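PDB 6A5N: histone-lysine N-methyltransferase, H3 lysine-9 specific SUVH6 from Arabidopsis thaliana, which catalyses lysine methylation on histone H3 through a SET domain, and also carries an SRA domain of the kind that recognises methylated DNA. Local coordinates for residues A[426-431]-A[511-516]; A[406-411]-A[495-500]; A[327-332]-A[462-467]; A[458-463]-A[491-496]. The protein carries 1 engineered substitution. One frame throughout, in Å; residues are numbered along the deposited sequence.

Contact 1. Residues A[426-431]-A[511-516]; sequences AGRSMA and KQKLCF. Engineered in segment 511-516: Leu514 (natural residue Pro).
The ring of Phe516 lies against the aliphatic part of the Arg428 side chain, and the two segments meet through side-chain packing rather than hydrogen bonds. Arg428 CD sits over the middle of one ring face, 3.8 Å from the Phe516 centroid, a CH-pi contact, while Arg428 CG approaches Phe516 CZ at 3.7 Å. The guanidinium stays above the same face but farther off, Arg428 CZ 5.7 Å from the Phe516 centroid, a long and at most weak cation-pi attraction; its plane is turned 56° from the ring. Met430 comes from another direction, its CE in the plane of the ring and 3.6 Å from Phe516 CE1, with SD placed obliquely in a Met-aromatic contact. Farther along, Arg428 NH1 passes Lys513 CD at 4.1 Å.

What directs the arginine is its extended chain, which leaves the backbone with CG anti to N (chi1 -178°) and carries NH1 to a salt bridge with Asp410. Lys513 also packs on Asp410, whose carboxylate probably eases the closeness of the two positive groups; Lys513 NZ makes a weak hydrogen bond to Leu500 O. With only an alanine methyl in place of Arg428, the face of Phe516 would probably lose its cover and Asp410 its ionic mate.

Asn411 grips the loop on both sides of Arg428, bonding Gly427 O and Ser429 N. Strand 430-431 pairs antiparallel with strand 409-410, the Arg428 side chain rests on Ser412 and Gln415 of helix 412-421, and strand 510-512 belongs to a separate hairpin with strand 502-504.

Contact 2. Residues A[406-411]-A[495-500]; sequences GNRYDN and DYNYAL
Arg408 meets Asn497 and Tyr498 through a set of weak polar contacts at the protein surface. Arg408 NE and NH2 both point to Asn497 OD1, at 3.0 Å and 3.2 Å, so one amide oxygen receives two donors of the same guanidinium. Both bonds are bent and weak; the side chains cross at about a right angle, with guanidinium and amide planes 60° apart. Arg408 NE also lies 2.5 Å from Tyr498 O, but this separation is too short and the angle too poor to be taken at face value. The stronger partner of the arginine is Glu432, in a salt bridge with NH1. The arginine's chi1 of -14° is almost eclipsed, a strained start from which the chain runs out straight to NE.

Apolar and backbone packing fills in beside these bonds. Ala499 CA lies over a face of the guanidinium, 4.0 Å from Arg408 NE. Leu500 CB touches Arg408 CD at 4.2 Å, and its methyl CD1 reaches the backbone of the short strand at Tyr409 O, 3.7 Å away. The same leucine side chain continues onto Met430 of the neighbouring strand.

Charge is held close by but used on other partners: Asp410, whose CB points toward the 495-500 loop, accepts from Ser412 N with its OD2.

Segment 495-500 begins with the last two residues of the ELxYDY signature of the SET domain and continues toward the post-SET tail, while strand 409-410 precedes helix 412-421. The arrangement is consistent with the SET fold as a family, in which the C-terminal linker runs beside the variable insert of the domain.

Contact 3. Residues A[327-332]-A[462-467]; sequences PTIYEC and YAQNVL. With ZN (zinc ion), chain E.
Gln464 leaves its strand with CG anti to the backbone N (chi1 167°) and then bends at chi2 (73°), which lays its amide across Ile329 at about a right angle. Its NE2 comes within 3.6 Å of Ile329 CG1 and, lying above the carbonyl plane, also bonds Asn465 O; Lys326 O accepts from it too. As parallel bridge partners on one face of the sheet, and with CG of each anti to its carbonyl carbon, Tyr330 and Leu467 run side by side, Tyr330 CE1 meeting Leu467 CD1 at 3.7 Å. Thr328 CG2 packs over a face of the tyrosine ring near its rim and touches the same leucine methyl.

The backbones themselves pair as parallel strands. Asn465 O accepts a nearly straight bond from Ile329 N at 2.8 Å, Leu467 N gives to Ile329 O at 2.7 Å, and Leu467 O receives Glu331 N at 2.8 Å. Ile329 thus uses both its N and its O on the residues flanking Val466, its bridge partner. This adds strand 329-330 of the pre-SET region to the edge of the SET sheet.

Just beyond, Cys332 SG binds a zinc ion at 2.1 Å together with Cys296 and Cys338, as in the cysteine-zinc clusters of pre-SET motifs. Glu331 OE2 bonds Thr347 OG1 and OE1 bonds Val346 N. Main-chain hydrogen bonding thus ties a metal-stabilised module to the SET sheet, independently of charge pairing between the two segments.

Contact 4. Residues A[458-463]-A[491-496]; sequences SPNLYA and ELCYDY
Asn460 turns its amide toward the 491-493 backbone and uses both of its ends there. CG stands between the backbone N and the carbonyl carbon (chi1 41°), the crowded position, and this tucks the amide in beside its own main chain. OD1 accepts from Cys493 N at 3.0 Å on an in-plane lone pair, in an almost straight bond. ND2 gives to Glu491 O at 2.8 Å, with Glu491 O in the plane of the asparagine amide, and has Gln490 OE1 as a further partner. Cutting Asn460 back to alanine is likely to leave Cys493 N and Glu491 O without these buried partners.

Main chain adds Leu461 N to Cys493 O at 3.1 Å, so the side chain and backbone of consecutive residues hold the same stretch. These are the two signatures of SET domains, the end of NHSCxPN and ELxYDY, whose crossing makes the knot-like core of the fold; strand 493-494 also runs parallel to strand 454-455.

Around the bonds, Pro459 CB presses on Cys493 O at 3.2 Å, and its CG touches Asp495 CB at 3.8 Å. Leu461 meets Leu492 obliquely, CD1 to CB at 3.8 Å, and both leucines pack on Ile379. Tyr494 meets this contact with its CB, near Leu461 O, whereas its chi1 of 61° directs the ring off to a stack with Phe480 and an inclined meeting with Phe403.

Overall arrangement
Contacts 1 and 2 are close neighbours, centres about 12 Å apart, joined where strands 409-410 and 430-431 pair. Contact 2 is in turn tied to contact 3, about 14 Å away between centres, by a bond from Asn465 ND2 to Gly406 O (2.9 Å). Strand 461-467 serves both contact 3 and contact 4, and Asp495 and Tyr496 are shared by contacts 2 and 4. The knot of signature motifs in contact 4, where Tyr496 stacks on His455, probably lies by the catalytic centre, as in other SET enzymes; contact 3 leads to the zinc ion held by Cys332. All four lie well away from the bound nucleic acid, about 22 to 27 Å between nearest atoms.

Contact 1. Residues A[426-431]-A[511-516]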
# COMPACT_ATOMS: atom_id res chain seq x y z
N ALA A 426 3.22 -22.74 13.34
CA ALA A 426 2.74 -24.04 12.87
C ALA A 426 3.88 -24.67 12.09
O ALA A 426 4.80 -23.96 11.67
CB ALA A 426 1.51 -23.88 12.00
N GLY A 427 3.85 -25.98 11.89
CA GLY A 427 4.87 -26.61 11.07
C GLY A 427 4.77 -26.13 9.64
O GLY A 427 3.70 -25.66 9.22
N ARG A 428 5.87 -26.23 8.89
CA ARG A 428 5.85 -25.77 7.51
C ARG A 428 4.99 -26.70 6.66
O ARG A 428 5.16 -27.93 6.72
CB ARG A 428 7.26 -25.71 6.92
CG ARG A 428 7.26 -25.19 5.48
CD ARG A 428 8.64 -24.96 4.90
NE ARG A 428 8.59 -23.97 3.81
CZ ARG A 428 9.32 -22.86 3.79
NH1 ARG A 428 9.21 -22.01 2.77
NH2 ARG A 428 10.16 -22.58 4.78
N SER A 429 4.07 -26.12 5.89
CA SER A 429 3.35 -26.91 4.90
C SER A 429 3.13 -26.11 3.65
O SER A 429 2.99 -24.89 3.69
CB SER A 429 2.00 -27.40 5.43
OG SER A 429 1.27 -26.37 6.08
N MET A 430 3.08 -26.81 2.53
CA MET A 430 2.87 -26.17 1.24
C MET A 430 1.74 -26.87 0.48
O MET A 430 1.52 -28.08 0.62
CB MET A 430 4.17 -26.19 0.45
CG MET A 430 5.35 -25.63 1.24
SD MET A 430 6.80 -25.22 0.26
CE MET A 430 7.02 -26.76 -0.63
N ALA A 431 1.01 -26.11 -0.32
CA ALA A 431 -0.11 -26.67 -1.09
C ALA A 431 0.06 -26.43 -2.57
O ALA A 431 0.66 -25.43 -2.98
CB ALA A 431 -1.43 -26.09 -0.62
N LYS A 511 15.99 -17.76 -6.99
CA LYS A 511 16.77 -18.81 -6.36
C LYS A 511 15.81 -19.88 -5.90
O LYS A 511 14.61 -19.82 -6.21
CB LYS A 511 17.59 -18.27 -5.17
CG LYS A 511 18.76 -17.39 -5.57
CD LYS A 511 20.01 -17.77 -4.80
CE LYS A 511 21.25 -17.25 -5.49
NZ LYS A 511 21.78 -18.23 -6.48
N GLN A 512 16.31 -20.84 -5.14
CA GLN A 512 15.43 -21.86 -4.59
C GLN A 512 15.36 -21.68 -3.09
O GLN A 512 16.34 -21.26 -2.46
CB GLN A 512 15.92 -23.26 -4.98
CG GLN A 512 16.24 -23.34 -6.47
CD GLN A 512 16.02 -24.70 -7.08
OE1 GLN A 512 16.46 -25.72 -6.55
NE2 GLN A 512 15.32 -24.73 -8.21
N LYS A 513 14.19 -21.96 -2.53
CA LYS A 513 13.96 -21.81 -1.11
C LYS A 513 14.94 -22.67 -0.32
O LYS A 513 15.39 -23.71 -0.81
CB LYS A 513 12.51 -22.19 -0.77
CG LYS A 513 11.48 -21.53 -1.69
CD LYS A 513 10.52 -20.64 -0.91
CE LYS A 513 9.14 -20.66 -1.50
NZ LYS A 513 9.23 -20.49 -2.94
N LEU A 514 15.31 -22.21 0.89
CA LEU A 514 16.19 -23.00 1.77
C LEU A 514 15.55 -24.34 2.15
O LEU A 514 14.37 -24.51 1.84
CB LEU A 514 16.55 -22.21 3.02
CG LEU A 514 15.71 -20.96 3.30
CD1 LEU A 514 16.07 -20.35 4.64
CD2 LEU A 514 15.90 -19.94 2.18
N CYS A 515 16.28 -25.24 2.79
CA CYS A 515 15.73 -26.55 3.17
C CYS A 515 14.35 -26.46 3.85
O CYS A 515 14.10 -25.58 4.68
CB CYS A 515 16.71 -27.29 4.08
SG CYS A 515 16.91 -26.61 5.75
N PHE A 516 13.46 -27.38 3.48
CA PHE A 516 12.12 -27.48 4.06
C PHE A 516 12.20 -27.73 5.57
O PHE A 516 11.35 -27.26 6.33
CB PHE A 516 11.34 -28.61 3.37
CG PHE A 516 9.84 -28.54 3.53
CD1 PHE A 516 9.03 -28.21 2.45
CD2 PHE A 516 9.23 -28.85 4.75
CE1 PHE A 516 7.65 -28.16 2.58
CE2 PHE A 516 7.84 -28.81 4.89
CZ PHE A 516 7.06 -28.46 3.80

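Contact 2. Residues A[406-411]-A[495-500]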
# COMPACT_ATOMS: atom_id res chain seq x y z
N GLY A 406 -4.11 -18.97 -9.31
CA GLY A 406 -3.18 -19.51 -8.33
C GLY A 406 -3.69 -20.60 -7.41
O GLY A 406 -4.60 -20.40 -6.61
N ASN A 407 -3.06 -21.77 -7.53
CA ASN A 407 -3.36 -22.95 -6.73
C ASN A 407 -2.43 -23.09 -5.52
O ASN A 407 -2.86 -23.52 -4.45
CB ASN A 407 -3.24 -24.20 -7.60
CG ASN A 407 -2.06 -24.11 -8.58
OD1 ASN A 407 -1.70 -23.03 -9.05
ND2 ASN A 407 -1.45 -25.26 -8.88
N ARG A 408 -1.17 -22.71 -5.69
CA ARG A 408 -0.12 -23.00 -4.72
C ARG A 408 -0.09 -22.02 -3.55
O ARG A 408 -0.61 -20.90 -3.65
CB ARG A 408 1.25 -22.98 -5.40
CG ARG A 408 1.22 -23.02 -6.92
CD ARG A 408 2.63 -22.97 -7.46
NE ARG A 408 2.68 -22.81 -8.91
CZ ARG A 408 2.51 -23.80 -9.78
NH1 ARG A 408 2.26 -25.03 -9.36
NH2 ARG A 408 2.58 -23.56 -11.08
N TYR A 409 0.53 -22.46 -2.45
CA TYR A 409 0.65 -21.65 -1.24
C TYR A 409 1.77 -22.19 -0.36
O TYR A 409 2.10 -23.38 -0.42
CB TYR A 409 -0.67 -21.61 -0.47
CG TYR A 409 -0.59 -20.95 0.89
CD1 TYR A 409 -0.71 -19.58 1.01
CD2 TYR A 409 -0.40 -21.71 2.05
CE1 TYR A 409 -0.65 -18.96 2.25
CE2 TYR A 409 -0.34 -21.10 3.30
CZ TYR A 409 -0.46 -19.72 3.39
OH TYR A 409 -0.41 -19.10 4.62
N ASP A 410 2.33 -21.31 0.45
CA ASP A 410 3.46 -21.59 1.33
C ASP A 410 3.18 -20.86 2.64
O ASP A 410 2.83 -19.67 2.62
CB ASP A 410 4.77 -21.13 0.68
CG ASP A 410 6.00 -21.60 1.42
OD1 ASP A 410 6.99 -21.95 0.74
OD2 ASP A 410 6.00 -21.60 2.67
N ASN A 411 3.33 -21.53 3.78
CA ASN A 411 2.96 -20.91 5.05
C ASN A 411 4.13 -20.23 5.79
O ASN A 411 4.01 -19.88 6.97
CB ASN A 411 2.27 -21.96 5.96
CG ASN A 411 3.27 -22.91 6.63
OD1 ASN A 411 4.37 -23.14 6.14
ND2 ASN A 411 2.85 -23.49 7.75
N ASP A 495 3.19 -9.75 -9.80
CA ASP A 495 4.13 -10.75 -10.25
C ASP A 495 3.53 -12.06 -10.74
O ASP A 495 2.36 -12.31 -10.57
CB ASP A 495 5.13 -11.05 -9.15
CG ASP A 495 6.47 -11.43 -9.68
OD1 ASP A 495 6.55 -11.79 -10.86
OD2 ASP A 495 7.45 -11.38 -8.92
N TYR A 496 4.37 -12.88 -11.37
CA TYR A 496 4.00 -14.20 -11.88
C TYR A 496 3.84 -15.25 -10.82
O TYR A 496 4.27 -15.09 -9.71
CB TYR A 496 5.00 -14.67 -12.93
CG TYR A 496 4.71 -14.08 -14.26
CD1 TYR A 496 3.48 -14.26 -14.86
CD2 TYR A 496 5.64 -13.30 -14.91
CE1 TYR A 496 3.19 -13.69 -16.07
CE2 TYR A 496 5.36 -12.72 -16.13
CZ TYR A 496 4.14 -12.93 -16.71
OH TYR A 496 3.86 -12.36 -17.92
N ASN A 497 3.17 -16.34 -11.17
CA ASN A 497 2.73 -17.29 -10.18
C ASN A 497 3.81 -18.01 -9.37
O ASN A 497 3.74 -18.05 -8.16
CB ASN A 497 1.68 -18.24 -10.83
CG ASN A 497 2.14 -19.69 -10.95
OD1 ASN A 497 1.47 -20.60 -10.46
ND2 ASN A 497 3.28 -19.91 -11.61
N TYR A 498 4.82 -18.53 -10.04
CA TYR A 498 5.92 -19.21 -9.38
C TYR A 498 5.68 -20.65 -9.03
O TYR A 498 4.57 -21.11 -9.07
CB TYR A 498 6.41 -18.42 -8.17
CG TYR A 498 7.08 -17.11 -8.56
CD1 TYR A 498 7.50 -16.89 -9.87
CD2 TYR A 498 7.27 -16.11 -7.64
CE1 TYR A 498 8.09 -15.71 -10.24
CE2 TYR A 498 7.87 -14.92 -8.00
CZ TYR A 498 8.28 -14.74 -9.31
OH TYR A 498 8.88 -13.58 -9.71
N ALA A 499 6.74 -21.37 -8.71
CA ALA A 499 6.66 -22.80 -8.53
C ALA A 499 6.70 -23.27 -7.10
O ALA A 499 6.55 -24.44 -6.82
CB ALA A 499 7.74 -23.48 -9.32
N LEU A 500 6.96 -22.37 -6.19
CA LEU A 500 6.82 -22.68 -4.78
C LEU A 500 8.05 -23.42 -4.30
O LEU A 500 8.28 -23.57 -3.11
CB LEU A 500 5.53 -23.48 -4.51
CG LEU A 500 5.60 -24.77 -3.72
CD1 LEU A 500 5.05 -24.48 -2.35
CD2 LEU A 500 4.77 -25.84 -4.36

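Contact 3. Residues A[327-332]-A[462-467]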
# COMPACT_ATOMS: atom_id res chain seq x y z
N PRO A 327 -4.60 -18.67 1.87
CA PRO A 327 -4.88 -19.52 0.72
C PRO A 327 -6.23 -19.16 0.15
O PRO A 327 -6.32 -18.93 -1.05
CB PRO A 327 -4.86 -20.93 1.32
CG PRO A 327 -3.94 -20.82 2.49
CD PRO A 327 -4.18 -19.44 3.06
N THR A 328 -7.25 -19.09 1.00
CA THR A 328 -8.61 -18.74 0.57
C THR A 328 -9.33 -17.82 1.57
O THR A 328 -9.32 -18.07 2.78
CB THR A 328 -9.46 -20.00 0.38
OG1 THR A 328 -8.69 -21.00 -0.30
CG2 THR A 328 -10.71 -19.68 -0.43
N ILE A 329 -9.97 -16.76 1.07
CA ILE A 329 -10.78 -15.90 1.92
C ILE A 329 -12.27 -16.09 1.65
O ILE A 329 -12.71 -15.96 0.51
CB ILE A 329 -10.42 -14.42 1.74
CG1 ILE A 329 -9.03 -14.16 2.30
CG2 ILE A 329 -11.48 -13.53 2.41
CD1 ILE A 329 -8.76 -12.73 2.51
N TYR A 330 -13.03 -16.39 2.69
CA TYR A 330 -14.48 -16.61 2.57
C TYR A 330 -15.28 -15.35 2.92
O TYR A 330 -15.26 -14.90 4.07
CB TYR A 330 -14.88 -17.78 3.47
CG TYR A 330 -14.14 -19.03 3.11
CD1 TYR A 330 -14.63 -19.89 2.13
CD2 TYR A 330 -12.93 -19.34 3.70
CE1 TYR A 330 -13.94 -21.04 1.77
CE2 TYR A 330 -12.23 -20.49 3.35
CZ TYR A 330 -12.75 -21.33 2.39
OH TYR A 330 -12.05 -22.46 2.04
N GLU A 331 -15.97 -14.78 1.94
CA GLU A 331 -16.86 -13.66 2.21
C GLU A 331 -18.34 -14.13 2.38
O GLU A 331 -18.72 -15.19 1.87
CB GLU A 331 -16.73 -12.62 1.10
CG GLU A 331 -15.62 -11.61 1.39
CD GLU A 331 -15.48 -10.54 0.31
OE1 GLU A 331 -16.51 -9.90 -0.02
OE2 GLU A 331 -14.34 -10.31 -0.16
N CYS A 332 -19.13 -13.33 3.11
CA CYS A 332 -20.55 -13.63 3.31
C CYS A 332 -21.28 -13.64 1.96
O CYS A 332 -21.12 -12.71 1.15
CB CYS A 332 -21.20 -12.62 4.26
SG CYS A 332 -20.95 -12.93 6.04
N TYR A 462 -0.87 -7.93 -5.05
CA TYR A 462 -0.84 -9.39 -5.05
C TYR A 462 -2.25 -9.96 -5.20
O TYR A 462 -3.25 -9.32 -4.83
CB TYR A 462 -0.13 -9.93 -3.80
CG TYR A 462 -0.99 -10.06 -2.58
CD1 TYR A 462 -1.58 -11.28 -2.25
CD2 TYR A 462 -1.19 -8.99 -1.73
CE1 TYR A 462 -2.37 -11.41 -1.13
CE2 TYR A 462 -1.98 -9.11 -0.60
CZ TYR A 462 -2.57 -10.32 -0.31
OH TYR A 462 -3.35 -10.43 0.81
N ALA A 463 -2.33 -11.16 -5.78
CA ALA A 463 -3.62 -11.79 -6.06
C ALA A 463 -4.09 -12.66 -4.89
O ALA A 463 -3.32 -13.47 -4.37
CB ALA A 463 -3.55 -12.61 -7.34
N GLN A 464 -5.34 -12.50 -4.48
CA GLN A 464 -5.88 -13.27 -3.37
C GLN A 464 -7.16 -13.96 -3.81
O GLN A 464 -7.97 -13.37 -4.52
CB GLN A 464 -6.11 -12.34 -2.17
CG GLN A 464 -6.95 -12.92 -1.04
CD GLN A 464 -6.21 -13.95 -0.23
OE1 GLN A 464 -5.21 -13.64 0.43
NE2 GLN A 464 -6.69 -15.20 -0.26
N ASN A 465 -7.34 -15.22 -3.42
CA ASN A 465 -8.52 -15.96 -3.81
C ASN A 465 -9.66 -15.78 -2.81
O ASN A 465 -9.53 -16.15 -1.64
CB ASN A 465 -8.18 -17.45 -3.97
CG ASN A 465 -7.31 -17.72 -5.18
OD1 ASN A 465 -7.45 -17.07 -6.21
ND2 ASN A 465 -6.45 -18.73 -5.08
N VAL A 466 -10.78 -15.21 -3.24
CA VAL A 466 -11.92 -15.13 -2.33
C VAL A 466 -13.09 -15.98 -2.80
O VAL A 466 -13.34 -16.13 -4.01
CB VAL A 466 -12.40 -13.67 -2.10
CG1 VAL A 466 -11.21 -12.74 -1.81
CG2 VAL A 466 -13.20 -13.17 -3.27
N LEU A 467 -13.80 -16.56 -1.84
CA LEU A 467 -15.01 -17.30 -2.13
C LEU A 467 -16.23 -16.64 -1.50
O LEU A 467 -16.33 -16.53 -0.27
CB LEU A 467 -14.89 -18.75 -1.65
CG LEU A 467 -14.05 -19.66 -2.55
CD1 LEU A 467 -13.86 -21.05 -1.97
CD2 LEU A 467 -14.69 -19.74 -3.91
ZN ZN E . -21.87 -11.47 7.26

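Contact 4. Residues A[458-463]-A[491-496]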
# COMPACT_ATOMS: atom_id res chain seq x y z
N SER A 458 9.00 -6.36 -9.29
CA SER A 458 8.71 -5.75 -8.00
C SER A 458 7.30 -5.15 -8.01
O SER A 458 7.11 -3.97 -8.28
CB SER A 458 9.76 -4.68 -7.66
OG SER A 458 9.32 -3.38 -8.04
N PRO A 459 6.29 -5.99 -7.70
CA PRO A 459 4.87 -5.60 -7.70
C PRO A 459 4.38 -4.88 -6.45
O PRO A 459 4.91 -5.10 -5.35
CB PRO A 459 4.16 -6.95 -7.80
CG PRO A 459 5.05 -7.88 -7.04
CD PRO A 459 6.47 -7.41 -7.34
N ASN A 460 3.36 -4.04 -6.61
CA ASN A 460 2.70 -3.40 -5.47
C ASN A 460 1.33 -4.01 -5.23
O ASN A 460 0.60 -3.59 -4.33
CB ASN A 460 2.59 -1.90 -5.69
CG ASN A 460 2.20 -1.54 -7.10
OD1 ASN A 460 1.58 -2.33 -7.81
ND2 ASN A 460 2.61 -0.35 -7.54
N LEU A 461 0.99 -5.00 -6.07
CA LEU A 461 -0.25 -5.76 -5.95
C LEU A 461 0.00 -7.26 -5.78
O LEU A 461 0.98 -7.80 -6.31
CB LEU A 461 -1.13 -5.54 -7.18
CG LEU A 461 -1.65 -4.14 -7.48
CD1 LEU A 461 -2.81 -4.19 -8.46
CD2 LEU A 461 -2.05 -3.43 -6.21
N TYR A 462 -0.87 -7.93 -5.05
CA TYR A 462 -0.84 -9.39 -5.05
C TYR A 462 -2.25 -9.96 -5.20
O TYR A 462 -3.25 -9.32 -4.83
CB TYR A 462 -0.13 -9.93 -3.80
CG TYR A 462 -0.99 -10.06 -2.58
CD1 TYR A 462 -1.58 -11.28 -2.25
CD2 TYR A 462 -1.19 -8.99 -1.73
CE1 TYR A 462 -2.37 -11.41 -1.13
CE2 TYR A 462 -1.98 -9.11 -0.60
CZ TYR A 462 -2.57 -10.32 -0.31
OH TYR A 462 -3.35 -10.43 0.81
N ALA A 463 -2.33 -11.16 -5.78
CA ALA A 463 -3.62 -11.79 -6.06
C ALA A 463 -4.09 -12.66 -4.89
O ALA A 463 -3.32 -13.47 -4.37
CB ALA A 463 -3.55 -12.61 -7.34
N GLU A 491 2.21 2.94 -11.18
CA GLU A 491 1.57 1.90 -11.97
C GLU A 491 1.26 0.68 -11.12
O GLU A 491 2.03 0.29 -10.24
CB GLU A 491 2.45 1.50 -13.14
CG GLU A 491 1.68 0.99 -14.35
CD GLU A 491 2.56 0.23 -15.32
OE1 GLU A 491 3.79 0.16 -15.11
OE2 GLU A 491 2.00 -0.30 -16.30
N LEU A 492 0.11 0.08 -11.39
CA LEU A 492 -0.27 -1.11 -10.66
C LEU A 492 0.23 -2.34 -11.39
O LEU A 492 -0.03 -2.53 -12.58
CB LEU A 492 -1.79 -1.13 -10.46
CG LEU A 492 -2.30 0.12 -9.73
CD1 LEU A 492 -3.83 0.13 -9.61
CD2 LEU A 492 -1.66 0.23 -8.36
N CYS A 493 0.99 -3.17 -10.68
CA CYS A 493 1.50 -4.41 -11.27
C CYS A 493 1.52 -5.56 -10.27
O CYS A 493 1.63 -5.34 -9.04
CB CYS A 493 2.89 -4.17 -11.85
SG CYS A 493 3.89 -3.01 -10.88
N TYR A 494 1.39 -6.78 -10.79
CA TYR A 494 1.51 -8.01 -9.99
C TYR A 494 2.55 -8.93 -10.62
O TYR A 494 2.72 -8.93 -11.84
CB TYR A 494 0.15 -8.73 -9.86
CG TYR A 494 -0.47 -9.19 -11.16
CD1 TYR A 494 -0.23 -10.46 -11.66
CD2 TYR A 494 -1.33 -8.36 -11.87
CE1 TYR A 494 -0.81 -10.89 -12.84
CE2 TYR A 494 -1.91 -8.77 -13.04
CZ TYR A 494 -1.66 -10.03 -13.53
OH TYR A 494 -2.25 -10.44 -14.71
N ASP A 495 3.19 -9.75 -9.80
CA ASP A 495 4.13 -10.75 -10.25
C ASP A 495 3.53 -12.06 -10.74
O ASP A 495 2.36 -12.31 -10.57
CB ASP A 495 5.13 -11.05 -9.15
CG ASP A 495 6.47 -11.43 -9.68
OD1 ASP A 495 6.55 -11.79 -10.86
OD2 ASP A 495 7.45 -11.38 -8.92
N TYR A 496 4.37 -12.88 -11.37
CA TYR A 496 4.00 -14.20 -11.88
C TYR A 496 3.84 -15.25 -10.82
O TYR A 496 4.27 -15.09 -9.71
CB TYR A 496 5.00 -14.67 -12.93
CG TYR A 496 4.71 -14.08 -14.26
CD1 TYR A 496 3.48 -14.26 -14.86
CD2 TYR A 496 5.64 -13.30 -14.91
CE1 TYR A 496 3.19 -13.69 -16.07
CE2 TYR A 496 5.36 -12.72 -16.13
CZ TYR A 496 4.14 -12.93 -16.71
OH TYR A 496 3.86 -12.36 -17.92